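Long-range contacts in SPI-1 type 3 secretion system secretin (PDB 4G08), which forms a ring-shaped multimer with an apparent central pore in the outer membrane, part of the type III secretion system that injects effector proteins into eukaryotic host cells: residues A18-L23 / K48-F53; S41-R46 / I82-E87; M88-V93 / Y129-P134; V93-V98 / N142-M147; V98-F103 / Y117-D122. All coordinates share one frame; numbering follows the deposited sequence.

Contact 1. Residues A18-L23 / K48-F53; sequences AKDDSL and KITGNF
Ala18 and Gly51, and then Asp21 and Ile49, form hydrogen-bonded antiparallel pairs whose register slips by one residue between them, a G1 beta bulge in which Asp20 and Asp21 both face Ile49. The evidence lies in the bonds: Ala18 N gives to Gly51 O at 2.8 Å, Asp21 N gives to Ile49 O, and Ile49 N returns to Asp21 O. Asp20 N gives a hydrogen bond to Thr50 OG1 at 3.0 Å.

Lys48 drapes its side chain over the bulge. Its CB lies 3.6 Å from Asp21 O, and CG passes 3.9 Å from Asp20 OD2. The chain is bent at chi2 (-89°), which brings CD to 3.4 Å from Asp20 O. NZ then ends near Ser22 CB and gives a hydrogen bond to a water that itself donates to Asp20 O, so the ammonium reaches the bulge carbonyl through solvent.

On the side occupied by Ala18 and Ile49, this part of the N0 domain meets helix 58-69, where Ile49 touches Leu65 and Leu69. Leu23 crosses Ile49 at about a right angle, its CD2 3.8 Å from Ile49 CB.

Contact 2. Residues S41-R46 / I82-E87; sequences SKMAAR and IYDASE
Ser41 and Ile82 are joined backbone to backbone: Ser41 N gives a hydrogen bond to Ile82 O at 2.9 Å, meeting it nearly along the C=O axis (C=O...N angle 168°). The chain then leaves strand 38-40 and turns into the short helix 42-45, while the opposing segment runs from strand 80-84 into a 3-10 turn at 85-87. That turn brings Glu87 back beside Asp84, and the Asp84 backbone N gives a hydrogen bond to Glu87 OE2 at 3.0 Å.

Ser41 OG and Glu87 OE2 are modelled 2.4 Å apart, very short for a hydrogen bond, so the detail of this pairing is doubtful. Ser41 OG sits between the backbone N and the carbonyl carbon (chi1 79°) and from there accepts from Ala44 N at 3.1 Å. Met43 lies against the 3-10 turn, its CB 3.5 Å from Asp84 CB and its CE 3.9 Å from Ser86 OG. The apolar pair here is Ala44 CB with Ile82 CG2, 4.3 Å apart. Asp84 OD2 is held by Ser86 N and Ser86 OG, while OD1 forms a salt bridge to Lys47.

Ser41 is thus the N-cap of helix 42-45, and Asp84 to Ser86 form an Asx turn. Within the N0 domain these two motifs lie where the start of helix 42-45 joins the end of strand 80-84.

Contact 3. Residues M88-V93 / Y129-P134; sequences MRNAVV and YVSGPP
Arg89 pairs with Gly132, and Ala91 with Val130, through backbone hydrogen bonds that join strands 89-93 and 129-132 as an antiparallel pair, their directions 162° apart. Ala91 N to Val130 O is the most linear of the four (2.8 Å, N-H...O 169°), and Arg89 N reaches Gly132 O at 2.9 Å.

Polar side chains meet on the face shared by Asn90 and Ser131. Ser131 OG donates to Asn90 OD1 at 2.6 Å, in the carbonyl plane and on a lone pair. The same hydroxyl accepts from a water that also donates to Ala91 O, and from Arg120 NH1.

Apolar contacts follow the same alternation. Val92 and Tyr129 lie side by side, pointing the same way, with Val92 CG2 3.5 Å from Tyr129 CE1. On the other face Val130 CG1 meets Ala91 CB at 4.0 Å and Val93 CG2 at 4.1 Å. Near the end of the pair, Met88 SD lies 3.4 Å from Gly132 N.

That second face is covered by helix 134-150, where Ala91 touches Val137, Val93 touches Val141, and Arg89 NH1 forms a salt bridge to Asp138. Strand 127-132, between 89-94 and 120-121, is the centre of the sheet.

Contact 4. Residues V93-V98 / N142-M147; sequences VSLRNV and NAATMM
Ser94 O, which lies 3.9 Å from Ala144 CB, accepts a hydrogen bond from a water at 2.7 Å, and the same water reaches Thr145 OG1 only weakly. This water-mediated link accompanies an otherwise apolar contact between the end of strand 89-94, the loop after it, and helix 134-150. The order strand, helix, two strands, helix here matches the ring-building motif of secretin periplasmic domains, and the contact packs its last helix against the end of its first strand.

Ala144 CB is the shared point of the contact. Val93 CG1, anti to its backbone N (chi1 -172°), comes to 3.5 Å from that methyl, while Leu95 CD1 reaches it at 4.0 Å. One methyl is therefore met by two branched side chains and a carbonyl oxygen. The CA atoms of Leu95 and Ala144 are 6.3 Å apart, consistent with the small alanine side chain. Phe103 of helix 100-109 touches both Leu95 and Ala144 and so extends the apolar cluster toward the other helix.

One turn further along the helix, Val98 and Met147 cross at about a right angle. Asp148, in the same helix, accepts hydrogen bonds from the backbone N of Arg96 and of Asn97, which anchors the loop between the two apolar contacts. Met147 CG stands anti to its backbone N (chi1 -167°), where it meets Val98. Val98 presents both methyls: CG2 lies 3.8 Å from Met147 CG, and CG1 lies 4.0 Å from Met147 SD.

Contact 5. Residues V98-F103 / Y117-D122; sequences VSLNEF and YPLRGD
Leu100 and Phe103, one turn apart on helix 100-109, both receive Leu119 from the loop that precedes strand 120-121. This is consistent with the secretin ring-building motif, whose first helix here lies beside strand 120-121, and the side-chain contacts are apolar.

Phe103 and Leu119 cross at about a right angle. Leu119 CD2 comes to the edge of the ring, near its plane, 3.5 Å from CD2 and 3.6 Å from CE2 of Phe103, so the methyl meets rim carbons and not the ring face. Phe103 CG stands anti to its backbone N (chi1 -178°). The ring also touches Ala143, Ala144 and Met147 of helix 134-150, so Phe103 serves both helices.

Leu100 meets Leu119 obliquely and divides its two methyls between partners. CD1 lies 4.1 Å from Leu119 CD2, whereas CD2 turns to the backbone of the strand. Beyond the contact, Leu119 and Leu100 both touch Phe128 of strand 127-132, which continues the apolar layer into the sheet.

Before Leu100 the helix is opened by Ser99, whose OG accepts from Glu102 N at 3.0 Å as its N-cap. At the strand, Gly121 has no side chain and presents its bare CA to Leu100 CD2 at 3.7 Å.

How the contacts relate
Contacts 1 and 2 lie in the N0 domain; contacts 3, 4 and 5 lie in the following domain. Contacts 1 and 2 touch through packing, Leu23 CB lying 3.3 Å from Ala44 O. One place where the two domains meet is between contacts 2 and 3, through Tyr83 against Pro133 and Pro134, the contact centres being about 15 Å apart. Within the second domain, contact 5 is nested in the chain loops closed by contacts 3 and 4. Contacts 3 and 4 share Val93, contacts 4 and 5 share Val98, and the centres of 4 and 5 are about 10 Å apart. Contacts 1 and 4 are farthest apart, about 42 Å between centres, consistent with an elongated pair of domains.

Contact 1. Residues A18-L23 / K48-F53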
# COMPACT_ATOMS: atom_id res chain seq x y z
N ALA A 18 -6.08 4.09 -24.13
CA ALA A 18 -4.74 4.63 -23.90
C ALA A 18 -3.83 4.25 -25.06
O ALA A 18 -3.91 3.15 -25.60
CB ALA A 18 -4.19 4.09 -22.60
N LYS A 19 -2.96 5.18 -25.44
CA LYS A 19 -1.93 4.89 -26.43
C LYS A 19 -0.59 5.46 -26.00
O LYS A 19 -0.30 6.64 -26.21
CB LYS A 19 -2.31 5.42 -27.81
CG LYS A 19 -1.34 4.97 -28.88
CD LYS A 19 -1.52 5.71 -30.19
CE LYS A 19 -1.06 4.84 -31.36
NZ LYS A 19 -0.54 5.64 -32.50
N ASP A 20 0.16 4.64 -25.28
CA ASP A 20 1.45 5.05 -24.75
C ASP A 20 1.33 6.31 -23.90
O ASP A 20 2.15 7.22 -24.02
CB ASP A 20 2.45 5.27 -25.87
CG ASP A 20 3.35 4.08 -26.07
OD1 ASP A 20 2.90 3.11 -26.73
OD2 ASP A 20 4.35 3.97 -25.33
N ASP A 21 0.31 6.34 -23.07
CA ASP A 21 0.11 7.45 -22.16
C ASP A 21 0.86 7.16 -20.88
O ASP A 21 1.10 6.01 -20.54
CB ASP A 21 -1.38 7.62 -21.86
CG ASP A 21 -2.18 7.97 -23.10
OD1 ASP A 21 -1.95 9.05 -23.67
OD2 ASP A 21 -3.07 7.17 -23.46
N SER A 22 1.32 8.21 -20.21
CA SER A 22 2.03 8.00 -18.96
C SER A 22 1.05 7.47 -17.92
O SER A 22 -0.14 7.76 -17.98
CB SER A 22 2.67 9.29 -18.47
OG SER A 22 1.69 10.13 -17.87
N LEU A 23 1.56 6.71 -16.96
CA LEU A 23 0.72 6.22 -15.88
C LEU A 23 0.05 7.36 -15.14
O LEU A 23 -1.04 7.19 -14.60
CB LEU A 23 1.53 5.38 -14.90
CG LEU A 23 1.80 3.97 -15.40
CD1 LEU A 23 2.03 3.00 -14.26
CD2 LEU A 23 0.64 3.50 -16.26
N LYS A 48 4.53 3.75 -19.29
CA LYS A 48 3.49 4.04 -20.24
C LYS A 48 2.50 2.90 -20.26
O LYS A 48 2.84 1.76 -19.94
CB LYS A 48 4.07 4.22 -21.64
CG LYS A 48 5.26 5.16 -21.69
CD LYS A 48 4.79 6.58 -21.92
CE LYS A 48 5.96 7.54 -21.96
NZ LYS A 48 5.55 8.89 -21.49
N ILE A 49 1.33 3.16 -20.81
CA ILE A 49 0.31 2.15 -20.86
C ILE A 49 -0.52 2.29 -22.12
O ILE A 49 -0.65 3.39 -22.67
CB ILE A 49 -0.58 2.20 -19.61
CG1 ILE A 49 -1.48 0.97 -19.56
CG2 ILE A 49 -1.38 3.49 -19.56
CD1 ILE A 49 -2.37 0.96 -18.35
N THR A 50 -0.87 1.15 -22.69
CA THR A 50 -1.72 1.13 -23.87
C THR A 50 -2.86 0.16 -23.65
O THR A 50 -2.69 -0.88 -23.03
CB THR A 50 -0.95 0.68 -25.11
OG1 THR A 50 0.00 1.69 -25.48
CG2 THR A 50 -1.89 0.47 -26.27
N GLY A 51 -4.02 0.50 -24.19
CA GLY A 51 -5.13 -0.44 -24.22
C GLY A 51 -6.49 0.21 -24.11
O GLY A 51 -6.62 1.40 -23.80
N ASN A 52 -7.52 -0.59 -24.33
CA ASN A 52 -8.87 -0.12 -24.12
C ASN A 52 -9.30 -0.34 -22.68
O ASN A 52 -9.26 -1.46 -22.18
CB ASN A 52 -9.82 -0.83 -25.06
CG ASN A 52 -11.26 -0.43 -24.84
OD1 ASN A 52 -11.60 0.76 -24.90
ND2 ASN A 52 -12.08 -1.38 -24.43
N PHE A 53 -9.58 0.75 -21.99
CA PHE A 53 -9.94 0.67 -20.58
C PHE A 53 -11.34 1.14 -20.28
O PHE A 53 -11.78 2.20 -20.73
CB PHE A 53 -8.96 1.45 -19.72
CG PHE A 53 -7.60 0.87 -19.70
CD1 PHE A 53 -7.28 -0.13 -18.81
CD2 PHE A 53 -6.67 1.25 -20.64
CE1 PHE A 53 -6.05 -0.73 -18.85
CE2 PHE A 53 -5.43 0.66 -20.69
CZ PHE A 53 -5.12 -0.34 -19.80
O HOH W 1 3.63 9.62 -23.16
O HOH W 2 2.39 1.67 -24.27

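Contact 2. Residues S41-R46 / I82-E87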
# COMPACT_ATOMS: atom_id res chain seq x y z
N SER A 41 3.76 8.02 -7.96
CA SER A 41 5.15 8.28 -7.66
C SER A 41 5.92 8.62 -8.93
O SER A 41 5.50 8.29 -10.03
CB SER A 41 5.78 7.07 -7.00
OG SER A 41 6.11 6.09 -7.97
N LYS A 42 7.13 9.12 -8.75
CA LYS A 42 7.96 9.47 -9.88
C LYS A 42 8.21 8.25 -10.76
O LYS A 42 7.99 8.29 -11.97
CB LYS A 42 9.28 10.03 -9.39
CG LYS A 42 10.37 10.00 -10.45
CD LYS A 42 11.72 10.35 -9.87
CE LYS A 42 12.47 9.10 -9.48
NZ LYS A 42 13.54 9.42 -8.50
N MET A 43 8.62 7.15 -10.14
CA MET A 43 8.94 5.95 -10.91
C MET A 43 7.73 5.34 -11.59
O MET A 43 7.86 4.70 -12.63
CB MET A 43 9.63 4.89 -10.05
CG MET A 43 11.03 5.28 -9.63
SD MET A 43 12.13 5.41 -11.04
CE MET A 43 12.23 3.71 -11.56
N ALA A 44 6.56 5.41 -10.96
CA ALA A 44 5.38 4.86 -11.61
C ALA A 44 5.03 5.71 -12.82
O ALA A 44 4.61 5.19 -13.86
CB ALA A 44 4.21 4.81 -10.66
N ALA A 45 5.16 7.02 -12.65
CA ALA A 45 4.71 7.97 -13.65
C ALA A 45 5.51 7.88 -14.95
O ALA A 45 5.05 8.34 -15.99
CB ALA A 45 4.76 9.38 -13.10
N ARG A 46 6.71 7.31 -14.91
CA ARG A 46 7.50 7.23 -16.13
C ARG A 46 7.15 6.01 -16.98
O ARG A 46 7.56 5.93 -18.13
CB ARG A 46 8.99 7.26 -15.83
CG ARG A 46 9.51 6.04 -15.12
CD ARG A 46 10.89 6.33 -14.58
NE ARG A 46 11.90 6.31 -15.64
CZ ARG A 46 12.60 5.24 -15.97
NH1 ARG A 46 12.39 4.08 -15.36
NH2 ARG A 46 13.49 5.32 -16.95
N ILE A 82 0.11 5.21 -5.62
CA ILE A 82 0.64 4.24 -6.57
C ILE A 82 2.14 4.44 -6.75
O ILE A 82 2.63 5.55 -6.93
CB ILE A 82 -0.06 4.38 -7.94
CG1 ILE A 82 -1.55 4.08 -7.79
CG2 ILE A 82 0.57 3.43 -8.95
CD1 ILE A 82 -2.39 4.60 -8.93
N TYR A 83 2.87 3.33 -6.61
CA TYR A 83 4.33 3.34 -6.74
C TYR A 83 4.75 2.26 -7.72
O TYR A 83 4.07 1.26 -7.88
CB TYR A 83 5.00 3.02 -5.41
CG TYR A 83 4.62 3.93 -4.28
CD1 TYR A 83 3.53 3.64 -3.49
CD2 TYR A 83 5.48 4.94 -3.88
CE1 TYR A 83 3.22 4.41 -2.40
CE2 TYR A 83 5.20 5.70 -2.77
CZ TYR A 83 4.06 5.43 -2.04
OH TYR A 83 3.76 6.16 -0.92
N ASP A 84 5.99 2.39 -8.20
CA ASP A 84 6.66 1.31 -8.91
C ASP A 84 7.07 0.25 -7.91
O ASP A 84 7.43 0.57 -6.78
CB ASP A 84 7.91 1.87 -9.62
CG ASP A 84 8.52 0.88 -10.60
OD1 ASP A 84 7.96 0.74 -11.71
OD2 ASP A 84 9.67 0.46 -10.36
N ALA A 85 7.12 -1.00 -8.34
CA ALA A 85 7.52 -2.05 -7.42
C ALA A 85 8.92 -1.78 -6.89
O ALA A 85 9.25 -2.16 -5.76
CB ALA A 85 7.47 -3.40 -8.11
N SER A 86 9.68 -0.97 -7.63
CA SER A 86 11.07 -0.69 -7.27
C SER A 86 11.17 0.24 -6.05
O SER A 86 12.25 0.42 -5.49
CB SER A 86 11.81 -0.09 -8.46
OG SER A 86 11.51 1.29 -8.61
N GLU A 87 10.05 0.84 -5.68
CA GLU A 87 10.01 1.78 -4.56
C GLU A 87 9.51 1.10 -3.29
O GLU A 87 9.24 1.75 -2.29
CB GLU A 87 9.11 2.97 -4.90
CG GLU A 87 9.72 3.89 -5.94
CD GLU A 87 8.74 4.93 -6.47
OE1 GLU A 87 9.11 6.12 -6.48
OE2 GLU A 87 7.75 4.53 -7.13

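Contact 3. Residues M88-V93 / Y129-P134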
# COMPACT_ATOMS: atom_id res chain seq x y z
N MET A 88 9.32 -0.20 -3.37
CA MET A 88 8.86 -0.96 -2.23
C MET A 88 9.78 -0.71 -1.06
O MET A 88 11.00 -0.71 -1.21
CB MET A 88 8.86 -2.44 -2.59
CG MET A 88 8.61 -3.34 -1.41
SD MET A 88 7.10 -4.31 -1.56
CE MET A 88 7.22 -4.99 -3.21
N ARG A 89 9.20 -0.45 0.10
CA ARG A 89 9.98 -0.35 1.33
C ARG A 89 9.99 -1.68 2.05
O ARG A 89 8.95 -2.32 2.23
CB ARG A 89 9.44 0.74 2.26
CG ARG A 89 10.16 0.79 3.60
CD ARG A 89 10.22 2.15 4.28
NE ARG A 89 11.12 2.10 5.46
CZ ARG A 89 10.74 2.44 6.71
NH1 ARG A 89 9.68 3.20 6.91
NH2 ARG A 89 11.49 2.09 7.75
N ASN A 90 11.18 -2.18 2.33
CA ASN A 90 11.33 -3.40 3.10
C ASN A 90 11.82 -3.09 4.50
O ASN A 90 12.91 -2.54 4.68
CB ASN A 90 12.32 -4.34 2.41
CG ASN A 90 11.85 -4.78 1.04
OD1 ASN A 90 10.97 -5.63 0.92
ND2 ASN A 90 12.39 -4.16 0.01
N ALA A 91 10.98 -3.35 5.48
CA ALA A 91 11.26 -2.93 6.83
C ALA A 91 11.33 -4.10 7.78
O ALA A 91 10.70 -5.14 7.56
CB ALA A 91 10.21 -1.95 7.30
N VAL A 92 12.19 -3.96 8.78
CA VAL A 92 12.17 -4.81 9.94
C VAL A 92 11.83 -3.94 11.13
O VAL A 92 12.24 -2.78 11.19
CB VAL A 92 13.55 -5.42 10.18
CG1 VAL A 92 14.53 -4.33 10.57
CG2 VAL A 92 13.47 -6.49 11.25
N VAL A 93 10.88 -4.41 11.93
CA VAL A 93 10.23 -3.57 12.92
C VAL A 93 10.23 -4.30 14.24
O VAL A 93 9.99 -5.51 14.29
CB VAL A 93 8.77 -3.29 12.53
CG1 VAL A 93 8.16 -2.27 13.46
CG2 VAL A 93 8.69 -2.81 11.09
N TYR A 129 8.73 -8.57 9.83
CA TYR A 129 9.02 -7.87 8.58
C TYR A 129 7.75 -7.42 7.90
O TYR A 129 6.69 -8.00 8.08
CB TYR A 129 9.80 -8.73 7.60
CG TYR A 129 11.04 -9.35 8.18
CD1 TYR A 129 12.18 -8.60 8.40
CD2 TYR A 129 11.08 -10.70 8.46
CE1 TYR A 129 13.30 -9.16 8.98
CE2 TYR A 129 12.21 -11.28 8.97
CZ TYR A 129 13.30 -10.50 9.28
OH TYR A 129 14.37 -11.04 9.96
N VAL A 130 7.88 -6.34 7.16
CA VAL A 130 6.79 -5.87 6.34
C VAL A 130 7.37 -5.18 5.13
O VAL A 130 8.44 -4.57 5.20
CB VAL A 130 5.87 -4.91 7.11
CG1 VAL A 130 6.65 -3.71 7.60
CG2 VAL A 130 4.69 -4.48 6.24
N SER A 131 6.78 -5.47 3.97
CA SER A 131 7.27 -4.94 2.72
C SER A 131 6.09 -4.46 1.89
O SER A 131 5.09 -5.18 1.73
CB SER A 131 8.04 -6.01 1.95
OG SER A 131 9.18 -6.46 2.67
N GLY A 132 6.13 -3.20 1.49
CA GLY A 132 5.04 -2.63 0.75
C GLY A 132 5.25 -1.17 0.44
O GLY A 132 6.36 -0.66 0.57
N PRO A 133 4.18 -0.48 0.08
CA PRO A 133 4.28 0.92 -0.28
C PRO A 133 4.83 1.73 0.88
O PRO A 133 4.44 1.53 2.02
CB PRO A 133 2.84 1.33 -0.56
CG PRO A 133 2.12 0.07 -0.86
CD PRO A 133 2.86 -1.06 -0.23
N PRO A 134 5.66 2.72 0.57
CA PRO A 134 6.27 3.50 1.62
C PRO A 134 5.27 4.12 2.58
O PRO A 134 5.42 4.02 3.80
CB PRO A 134 7.01 4.59 0.85
CG PRO A 134 7.42 3.90 -0.41
CD PRO A 134 6.36 2.89 -0.72
O HOH W 3 10.64 -6.60 5.05

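Contact 4. Residues V93-V98 / N142-M147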
# COMPACT_ATOMS: atom_id res chain seq x y z
N VAL A 93 10.88 -4.41 11.93
CA VAL A 93 10.23 -3.57 12.92
C VAL A 93 10.23 -4.30 14.24
O VAL A 93 9.99 -5.51 14.29
CB VAL A 93 8.77 -3.29 12.53
CG1 VAL A 93 8.16 -2.27 13.46
CG2 VAL A 93 8.69 -2.81 11.09
N SER A 94 10.64 -3.59 15.28
CA SER A 94 10.62 -4.14 16.63
C SER A 94 9.20 -4.19 17.15
O SER A 94 8.41 -3.28 16.93
CB SER A 94 11.49 -3.31 17.58
OG SER A 94 12.86 -3.40 17.22
N LEU A 95 8.89 -5.30 17.80
CA LEU A 95 7.63 -5.45 18.50
C LEU A 95 7.83 -6.29 19.75
O LEU A 95 7.61 -7.49 19.73
CB LEU A 95 6.62 -6.15 17.59
CG LEU A 95 5.17 -6.01 18.04
CD1 LEU A 95 4.73 -4.57 17.86
CD2 LEU A 95 4.27 -6.95 17.27
N ARG A 96 8.32 -5.66 20.81
CA ARG A 96 8.77 -6.41 21.99
C ARG A 96 7.68 -6.68 23.04
O ARG A 96 7.81 -7.61 23.83
CB ARG A 96 9.94 -5.71 22.67
CG ARG A 96 10.93 -5.08 21.71
CD ARG A 96 11.91 -6.15 21.26
NE ARG A 96 12.87 -5.68 20.28
CZ ARG A 96 13.67 -6.49 19.61
NH1 ARG A 96 13.66 -7.79 19.88
NH2 ARG A 96 14.49 -6.01 18.70
N ASN A 97 6.75 -5.74 23.19
CA ASN A 97 5.86 -5.73 24.37
C ASN A 97 4.40 -6.04 24.06
O ASN A 97 3.54 -5.97 24.94
CB ASN A 97 5.94 -4.39 25.10
CG ASN A 97 7.37 -4.01 25.43
OD1 ASN A 97 8.15 -4.85 25.88
ND2 ASN A 97 7.76 -2.81 25.04
N VAL A 98 4.15 -6.44 22.82
CA VAL A 98 2.81 -6.80 22.38
C VAL A 98 2.90 -8.01 21.47
O VAL A 98 3.91 -8.21 20.80
CB VAL A 98 2.18 -5.64 21.61
CG1 VAL A 98 1.12 -6.14 20.65
CG2 VAL A 98 1.60 -4.65 22.59
N ASN A 142 5.33 3.31 12.55
CA ASN A 142 4.85 4.21 13.59
C ASN A 142 3.92 3.48 14.54
O ASN A 142 3.99 3.70 15.74
CB ASN A 142 4.17 5.46 13.04
CG ASN A 142 3.66 6.37 14.13
OD1 ASN A 142 4.43 6.84 14.98
ND2 ASN A 142 2.34 6.52 14.21
N ALA A 143 2.99 2.71 14.01
CA ALA A 143 2.02 2.06 14.87
C ALA A 143 2.72 1.11 15.83
O ALA A 143 2.40 1.07 17.02
CB ALA A 143 0.98 1.32 14.06
N ALA A 144 3.69 0.36 15.33
CA ALA A 144 4.40 -0.58 16.18
C ALA A 144 5.21 0.16 17.24
O ALA A 144 5.28 -0.28 18.39
CB ALA A 144 5.31 -1.46 15.34
N THR A 145 5.78 1.29 16.87
CA THR A 145 6.59 2.05 17.82
C THR A 145 5.74 2.65 18.93
O THR A 145 6.09 2.53 20.11
CB THR A 145 7.39 3.16 17.12
OG1 THR A 145 8.17 2.60 16.06
CG2 THR A 145 8.31 3.83 18.11
N MET A 146 4.59 3.21 18.57
CA MET A 146 3.67 3.74 19.56
C MET A 146 3.18 2.62 20.47
O MET A 146 3.16 2.77 21.69
CB MET A 146 2.49 4.43 18.89
CG MET A 146 2.82 5.77 18.25
SD MET A 146 3.83 6.89 19.26
CE MET A 146 3.15 6.63 20.91
N MET A 147 2.74 1.51 19.88
CA MET A 147 2.17 0.44 20.67
C MET A 147 3.18 -0.22 21.60
O MET A 147 2.83 -0.65 22.70
CB MET A 147 1.50 -0.60 19.79
CG MET A 147 0.65 -1.55 20.61
SD MET A 147 -0.50 -2.57 19.68
CE MET A 147 -1.66 -1.31 19.13
O HOH W 4 8.93 -0.62 17.04

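Contact 5. Residues V98-F103 / Y117-D122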
# COMPACT_ATOMS: atom_id res chain seq x y z
N VAL A 98 4.15 -6.44 22.82
CA VAL A 98 2.81 -6.80 22.38
C VAL A 98 2.90 -8.01 21.47
O VAL A 98 3.91 -8.21 20.80
CB VAL A 98 2.18 -5.64 21.61
CG1 VAL A 98 1.12 -6.14 20.65
CG2 VAL A 98 1.60 -4.65 22.59
N SER A 99 1.88 -8.87 21.51
CA SER A 99 1.88 -10.04 20.64
C SER A 99 1.66 -9.60 19.21
O SER A 99 0.96 -8.63 18.94
CB SER A 99 0.79 -11.04 21.05
OG SER A 99 -0.51 -10.50 20.88
N LEU A 100 2.29 -10.33 18.30
CA LEU A 100 2.15 -10.03 16.90
C LEU A 100 0.68 -10.11 16.54
O LEU A 100 0.18 -9.31 15.80
CB LEU A 100 2.97 -10.97 16.06
CG LEU A 100 2.83 -10.80 14.55
CD1 LEU A 100 3.10 -9.40 14.11
CD2 LEU A 100 3.73 -11.77 13.78
N ASN A 101 -0.00 -11.08 17.12
CA ASN A 101 -1.41 -11.24 16.85
C ASN A 101 -2.26 -10.08 17.32
O ASN A 101 -3.14 -9.66 16.63
CB ASN A 101 -1.93 -12.60 17.33
CG ASN A 101 -3.23 -12.99 16.67
OD1 ASN A 101 -3.24 -13.42 15.55
ND2 ASN A 101 -4.31 -12.80 17.37
N GLU A 102 -1.97 -9.56 18.49
CA GLU A 102 -2.64 -8.37 19.02
C GLU A 102 -2.39 -7.16 18.13
O GLU A 102 -3.28 -6.35 17.90
CB GLU A 102 -2.10 -8.09 20.43
CG GLU A 102 -2.80 -7.02 21.25
CD GLU A 102 -2.10 -6.76 22.58
OE1 GLU A 102 -1.15 -7.51 22.92
OE2 GLU A 102 -2.44 -5.76 23.25
N PHE A 103 -1.16 -7.01 17.66
CA PHE A 103 -0.79 -5.88 16.82
C PHE A 103 -1.45 -5.96 15.44
O PHE A 103 -2.08 -5.00 14.99
CB PHE A 103 0.72 -5.81 16.67
CG PHE A 103 1.18 -4.66 15.85
CD1 PHE A 103 0.91 -3.37 16.25
CD2 PHE A 103 1.76 -4.87 14.61
CE1 PHE A 103 1.31 -2.30 15.48
CE2 PHE A 103 2.11 -3.81 13.82
CZ PHE A 103 1.89 -2.52 14.26
N TYR A 117 0.08 -6.73 1.75
CA TYR A 117 1.37 -6.44 2.38
C TYR A 117 1.37 -6.85 3.84
O TYR A 117 1.37 -6.01 4.74
CB TYR A 117 1.72 -4.96 2.24
CG TYR A 117 1.48 -4.42 0.86
CD1 TYR A 117 2.24 -4.85 -0.22
CD2 TYR A 117 0.47 -3.51 0.62
CE1 TYR A 117 1.97 -4.39 -1.50
CE2 TYR A 117 0.19 -3.06 -0.65
CZ TYR A 117 0.92 -3.53 -1.71
OH TYR A 117 0.61 -3.08 -2.97
N PRO A 118 1.33 -8.17 4.09
CA PRO A 118 1.10 -8.70 5.42
C PRO A 118 2.33 -8.59 6.31
O PRO A 118 3.45 -8.44 5.82
CB PRO A 118 0.78 -10.17 5.15
CG PRO A 118 1.53 -10.49 3.92
CD PRO A 118 1.45 -9.24 3.08
N LEU A 119 2.10 -8.60 7.61
CA LEU A 119 3.17 -8.64 8.59
C LEU A 119 3.69 -10.06 8.66
O LEU A 119 2.91 -11.01 8.69
CB LEU A 119 2.64 -8.24 9.96
CG LEU A 119 2.62 -6.75 10.25
CD1 LEU A 119 2.11 -5.95 9.07
CD2 LEU A 119 1.79 -6.47 11.48
N ARG A 120 5.01 -10.21 8.62
CA ARG A 120 5.62 -11.54 8.61
C ARG A 120 6.50 -11.70 9.83
O ARG A 120 7.56 -11.07 9.92
CB ARG A 120 6.45 -11.73 7.34
CG ARG A 120 5.61 -11.86 6.09
CD ARG A 120 6.10 -10.93 5.00
NE ARG A 120 7.53 -11.09 4.78
CZ ARG A 120 8.32 -10.11 4.37
NH1 ARG A 120 7.81 -8.91 4.13
NH2 ARG A 120 9.60 -10.34 4.15
N GLY A 121 6.09 -12.56 10.74
CA GLY A 121 6.80 -12.70 12.00
C GLY A 121 6.51 -14.03 12.66
O GLY A 121 6.01 -14.95 12.02
N ASP A 122 6.87 -14.14 13.93
CA ASP A 122 6.45 -15.28 14.71
C ASP A 122 6.48 -14.98 16.19
O ASP A 122 7.09 -14.00 16.62
CB ASP A 122 7.31 -16.51 14.42
CG ASP A 122 8.76 -16.30 14.77
OD1 ASP A 122 9.36 -15.35 14.21
OD2 ASP A 122 9.38 -17.25 15.30